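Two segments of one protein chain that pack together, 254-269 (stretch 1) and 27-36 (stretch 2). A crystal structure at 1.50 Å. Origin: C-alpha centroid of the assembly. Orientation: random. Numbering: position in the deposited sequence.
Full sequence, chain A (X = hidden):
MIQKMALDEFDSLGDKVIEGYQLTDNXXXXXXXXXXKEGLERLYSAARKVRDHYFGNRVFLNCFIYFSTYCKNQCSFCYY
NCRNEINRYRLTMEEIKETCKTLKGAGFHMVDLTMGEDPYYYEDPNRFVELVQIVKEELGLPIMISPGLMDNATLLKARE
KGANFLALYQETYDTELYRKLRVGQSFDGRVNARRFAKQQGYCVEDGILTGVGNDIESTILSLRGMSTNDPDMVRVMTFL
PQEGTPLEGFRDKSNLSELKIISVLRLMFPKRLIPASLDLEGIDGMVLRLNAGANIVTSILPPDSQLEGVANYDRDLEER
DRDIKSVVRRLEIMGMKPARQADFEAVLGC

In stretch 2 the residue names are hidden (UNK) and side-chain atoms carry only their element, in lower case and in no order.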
# COMPACT_ATOMS: atom_id res chain seq x y z
N SER A 254 -6.90 -14.94 -14.89
CA SER A 254 -5.84 -14.08 -15.50
C SER A 254 -4.42 -14.43 -15.12
O SER A 254 -4.16 -15.01 -14.06
CB SER A 254 -6.07 -12.60 -15.16
OG SER A 254 -6.78 -11.96 -16.22
N ASN A 255 -3.50 -14.01 -15.99
CA ASN A 255 -2.05 -14.14 -15.78
C ASN A 255 -1.45 -12.85 -15.16
O ASN A 255 -0.19 -12.67 -15.12
CB ASN A 255 -1.36 -14.44 -17.16
CG ASN A 255 -0.27 -15.49 -17.05
OD1 ASN A 255 -0.16 -16.21 -16.04
ND2 ASN A 255 0.55 -15.61 -18.11
N LEU A 256 -2.33 -11.94 -14.69
CA LEU A 256 -1.87 -10.60 -14.27
C LEU A 256 -1.50 -10.55 -12.80
O LEU A 256 -2.21 -9.97 -11.89
CB LEU A 256 -2.81 -9.48 -14.62
CG LEU A 256 -3.09 -9.28 -16.06
CD1 LEU A 256 -4.40 -8.59 -16.27
CD2 LEU A 256 -1.98 -8.42 -16.67
N SER A 257 -0.31 -11.08 -12.59
CA SER A 257 0.10 -11.32 -11.25
C SER A 257 0.62 -10.01 -10.68
O SER A 257 1.15 -9.16 -11.40
CB SER A 257 1.14 -12.39 -11.22
OG SER A 257 2.35 -11.83 -11.63
N GLU A 258 0.52 -9.90 -9.38
CA GLU A 258 1.09 -8.78 -8.67
C GLU A 258 2.62 -8.65 -8.97
O GLU A 258 3.11 -7.55 -9.09
CB GLU A 258 0.78 -8.98 -7.21
CG GLU A 258 1.30 -7.86 -6.32
CD GLU A 258 1.11 -8.16 -4.86
OE1 GLU A 258 0.20 -9.01 -4.52
OE2 GLU A 258 1.85 -7.55 -4.03
N LEU A 259 3.38 -9.76 -9.05
CA LEU A 259 4.81 -9.60 -9.28
C LEU A 259 5.15 -8.97 -10.60
O LEU A 259 6.01 -8.11 -10.70
CB LEU A 259 5.53 -10.95 -9.16
CG LEU A 259 5.22 -11.79 -7.91
CD1 LEU A 259 6.05 -13.08 -8.09
CD2 LEU A 259 5.67 -10.99 -6.70
N LYS A 260 4.43 -9.39 -11.65
CA LYS A 260 4.60 -8.78 -12.98
C LYS A 260 4.29 -7.27 -12.92
O LYS A 260 4.98 -6.45 -13.49
CB LYS A 260 3.64 -9.50 -13.98
CG LYS A 260 3.82 -9.19 -15.43
CD LYS A 260 3.44 -10.45 -16.32
CE LYS A 260 2.12 -10.98 -15.87
NZ LYS A 260 1.55 -11.78 -17.01
N ILE A 261 3.21 -6.92 -12.21
CA ILE A 261 2.84 -5.53 -12.22
C ILE A 261 3.79 -4.70 -11.37
O ILE A 261 4.07 -3.56 -11.68
CB ILE A 261 1.39 -5.34 -11.75
CG1 ILE A 261 0.44 -5.99 -12.83
CG2 ILE A 261 0.97 -3.86 -11.55
CD1 ILE A 261 -0.92 -6.17 -12.27
N ILE A 262 4.32 -5.28 -10.27
CA ILE A 262 5.39 -4.58 -9.48
C ILE A 262 6.58 -4.22 -10.38
O ILE A 262 7.10 -3.11 -10.33
CB ILE A 262 5.83 -5.37 -8.25
CG1 ILE A 262 4.75 -5.34 -7.19
CG2 ILE A 262 7.15 -4.81 -7.71
CD1 ILE A 262 5.03 -6.32 -6.06
N SER A 263 6.98 -5.23 -11.20
CA SER A 263 8.13 -4.94 -12.09
C SER A 263 7.78 -3.87 -13.10
O SER A 263 8.58 -2.98 -13.35
CB SER A 263 8.55 -6.19 -12.82
OG SER A 263 8.96 -7.19 -11.91
N VAL A 264 6.56 -3.92 -13.66
CA VAL A 264 6.18 -2.88 -14.61
C VAL A 264 6.11 -1.52 -13.91
O VAL A 264 6.55 -0.49 -14.46
CB VAL A 264 4.80 -3.26 -15.23
CG1 VAL A 264 4.27 -2.08 -16.02
CG2 VAL A 264 5.02 -4.45 -16.19
N LEU A 265 5.61 -1.47 -12.65
CA LEU A 265 5.58 -0.19 -11.93
C LEU A 265 6.99 0.34 -11.73
O LEU A 265 7.21 1.56 -11.75
CB LEU A 265 4.96 -0.38 -10.50
CG LEU A 265 3.40 -0.48 -10.57
CD1 LEU A 265 2.88 -0.90 -9.16
CD2 LEU A 265 2.74 0.81 -10.99
N ARG A 266 7.91 -0.56 -11.43
CA ARG A 266 9.33 -0.09 -11.23
C ARG A 266 9.89 0.48 -12.54
O ARG A 266 10.66 1.46 -12.51
CB ARG A 266 10.19 -1.21 -10.71
CG ARG A 266 11.69 -0.91 -10.56
CD ARG A 266 11.94 0.31 -9.69
NE ARG A 266 11.57 0.03 -8.31
CZ ARG A 266 11.32 0.98 -7.39
NH1 ARG A 266 11.39 2.26 -7.67
NH2 ARG A 266 10.88 0.61 -6.18
N LEU A 267 9.46 -0.12 -13.65
CA LEU A 267 10.01 0.34 -14.91
C LEU A 267 9.33 1.66 -15.33
O LEU A 267 9.89 2.42 -16.08
CB LEU A 267 9.85 -0.76 -15.98
CG LEU A 267 10.66 -2.05 -15.71
CD1 LEU A 267 10.38 -3.15 -16.74
CD2 LEU A 267 12.15 -1.76 -15.74
N MET A 268 8.08 1.88 -14.92
CA MET A 268 7.33 3.10 -15.17
C MET A 268 7.62 4.25 -14.19
O MET A 268 7.51 5.41 -14.58
CB MET A 268 5.81 2.87 -15.09
CG MET A 268 5.32 2.01 -16.24
SD MET A 268 3.49 1.90 -16.08
CE MET A 268 2.96 3.64 -16.34
N PHE A 269 7.87 3.93 -12.91
CA PHE A 269 8.11 4.89 -11.87
C PHE A 269 9.44 4.57 -11.19
O PHE A 269 9.52 4.14 -10.01
CB PHE A 269 7.00 4.76 -10.80
CG PHE A 269 5.61 4.98 -11.33
CD1 PHE A 269 4.79 3.94 -11.74
CD2 PHE A 269 5.06 6.30 -11.29
CE1 PHE A 269 3.48 4.18 -12.25
CE2 PHE A 269 3.77 6.52 -11.78
CZ PHE A 269 2.97 5.47 -12.25
N UNK A 27 4.81 -1.77 -25.16
CA UNK A 27 5.73 -2.37 -24.17
C UNK A 27 4.88 -2.91 -23.00
O UNK A 27 5.14 -4.03 -22.55
o UNK A 27 7.87 -1.47 -25.69
c UNK A 27 7.65 -0.78 -24.66
c UNK A 27 6.74 -1.34 -23.61
o UNK A 27 8.20 0.32 -24.46
N UNK A 28 3.89 -2.15 -22.51
CA UNK A 28 3.01 -2.64 -21.38
C UNK A 28 2.29 -3.88 -21.81
O UNK A 28 2.18 -4.80 -21.02
c UNK A 28 3.57 -0.64 -19.14
c UNK A 28 2.04 -1.54 -20.91
c UNK A 28 2.70 -0.31 -20.34
c UNK A 28 1.63 0.71 -19.92
N UNK A 29 1.69 -3.91 -23.03
CA UNK A 29 1.01 -5.12 -23.45
C UNK A 29 1.92 -6.31 -23.45
O UNK A 29 1.45 -7.43 -23.20
n UNK A 29 -4.81 -2.60 -26.16
c UNK A 29 -1.37 -3.87 -26.25
c UNK A 29 -0.85 -4.07 -24.81
n UNK A 29 -4.04 -4.74 -25.83
n UNK A 29 -2.55 -3.00 -26.23
c UNK A 29 -3.78 -3.43 -26.06
c UNK A 29 0.35 -4.97 -24.84
N UNK A 30 3.16 -6.13 -23.96
CA UNK A 30 4.10 -7.21 -24.06
C UNK A 30 4.49 -7.71 -22.68
O UNK A 30 4.42 -8.93 -22.40
c UNK A 30 6.39 -7.88 -24.93
c UNK A 30 5.29 -6.73 -24.82
o UNK A 30 4.88 -6.28 -26.10
N UNK A 31 4.87 -6.77 -21.80
CA UNK A 31 5.31 -7.15 -20.43
C UNK A 31 4.20 -7.81 -19.63
O UNK A 31 4.40 -8.86 -18.94
c UNK A 31 8.33 -6.39 -20.46
c UNK A 31 5.91 -5.93 -19.70
c UNK A 31 7.68 -4.19 -19.58
c UNK A 31 7.19 -5.39 -20.38
N UNK A 32 3.00 -7.25 -19.79
CA UNK A 32 1.86 -7.80 -19.06
C UNK A 32 1.39 -9.15 -19.58
O UNK A 32 0.64 -9.85 -18.92
c UNK A 32 1.16 -5.88 -16.57
c UNK A 32 0.72 -6.78 -18.97
c UNK A 32 1.05 -5.53 -18.10
c UNK A 32 -0.04 -4.46 -18.34
N UNK A 33 1.78 -9.55 -20.81
CA UNK A 33 1.31 -10.85 -21.30
C UNK A 33 2.40 -11.93 -21.11
O UNK A 33 2.23 -13.04 -21.56
o UNK A 33 1.79 -10.27 -23.52
c UNK A 33 0.77 -10.74 -22.72
N UNK A 34 3.52 -11.61 -20.43
CA UNK A 34 4.60 -12.57 -20.27
C UNK A 34 4.10 -13.74 -19.41
O UNK A 34 3.41 -13.54 -18.41
c UNK A 34 7.66 -10.28 -19.46
c UNK A 34 6.64 -10.90 -20.39
c UNK A 34 7.38 -11.56 -21.53
c UNK A 34 5.88 -11.96 -19.64
N UNK A 35 4.42 -14.96 -19.82
CA UNK A 35 3.89 -16.15 -19.16
C UNK A 35 5.03 -17.11 -18.79
O UNK A 35 4.94 -17.83 -17.78
c UNK A 35 2.36 -18.18 -19.67
o UNK A 35 0.08 -18.43 -20.29
o UNK A 35 1.59 -19.40 -21.58
c UNK A 35 2.86 -16.81 -20.11
c UNK A 35 1.27 -18.72 -20.58
N UNK A 36 6.09 -17.12 -19.60
CA UNK A 36 7.19 -18.12 -19.42
C UNK A 36 8.08 -17.80 -18.25
O UNK A 36 8.29 -16.63 -17.92
c UNK A 36 8.04 -18.27 -20.68
o UNK A 36 8.85 -17.15 -20.90

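Position 27 carries two side-chain carbons, the second bearing two oxygens, and stays out of reach of stretch 1. A carboxylate on so short a stem is Asp27, and one of its oxygens is hydrogen-bonded elsewhere in the structure.

At position 28 four carbons fork at the second, and the end of the fork packs against Val264 and Met268. This is Leu28. Its CA-to-CB bond points sideways, but the end of the side chain comes nearer: CD2 of Leu28 lies 3.5 Å from Val264 CG1 and 4.0 Å from Met268 SD.

Position 29 has three carbons, a nitrogen, and a carbon carrying two more nitrogens. This guanidinium group identifies Arg29, which is exposed and touches a crystal neighbour instead of stretch 1. Position 30 has a CB bearing one oxygen and one carbon; branching at CB with unlike atoms gives Thr30, likewise out of reach.

Position 31 again shows four carbons forked at the second. Its CB lies 3.9 Å from Val264 CG2, and as Leu31 it also brings CD1 within 4.1 Å of Leu267 CD1. Position 32 repeats the fork, has the largest area covered by stretch 1, and meets Leu256, Ile261 and Val264; its CB lies 3.9 Å from Leu256 CD2. It is Leu32, whose CD2 lies 3.8 Å from Ile261 CG1 and 4.1 Å from Val264 CG2.

A single carbon and one oxygen at position 33 give Ser33. Its CA-to-CB bond points away from stretch 1, and the hydroxyl lies near backbone oxygens of the preceding helical turn. Position 34 has four carbons forked at the second, and its CB stands 4.4 Å from Lys260 CD; it is Leu34.

Position 35 has three carbons, the third carrying two oxygens, and its CB lies 3.3 Å from Asn255 ND2. This is Glu35, exposed and poorly ordered. One carbon and one oxygen at position 36 define Ser36, an N-cap residue whose side chain caps a backbone nitrogen just past the stretch.

The contact joins an apolar seam to a polar anchor. The helices run roughly antiparallel, at 149°, with axes 10.4 Å apart at closest approach. Val264 packs among Leu28, Leu31 and Leu32, and Ile261, Leu267 and Met268 extend this surface. Where the helix of stretch 2 gives way to a turn, backbone carbonyls become available to Lys260. Its NZ donates hydrogen bonds to Leu32 O and Leu34 O, both at 2.9 Å, and to Asn255 O within its own stretch at 2.7 Å. One buried ammonium group thus ties the turn of stretch 2 to the segment preceding the helix of stretch 1.

Stretch 2 27-36: DLRTLLSLES
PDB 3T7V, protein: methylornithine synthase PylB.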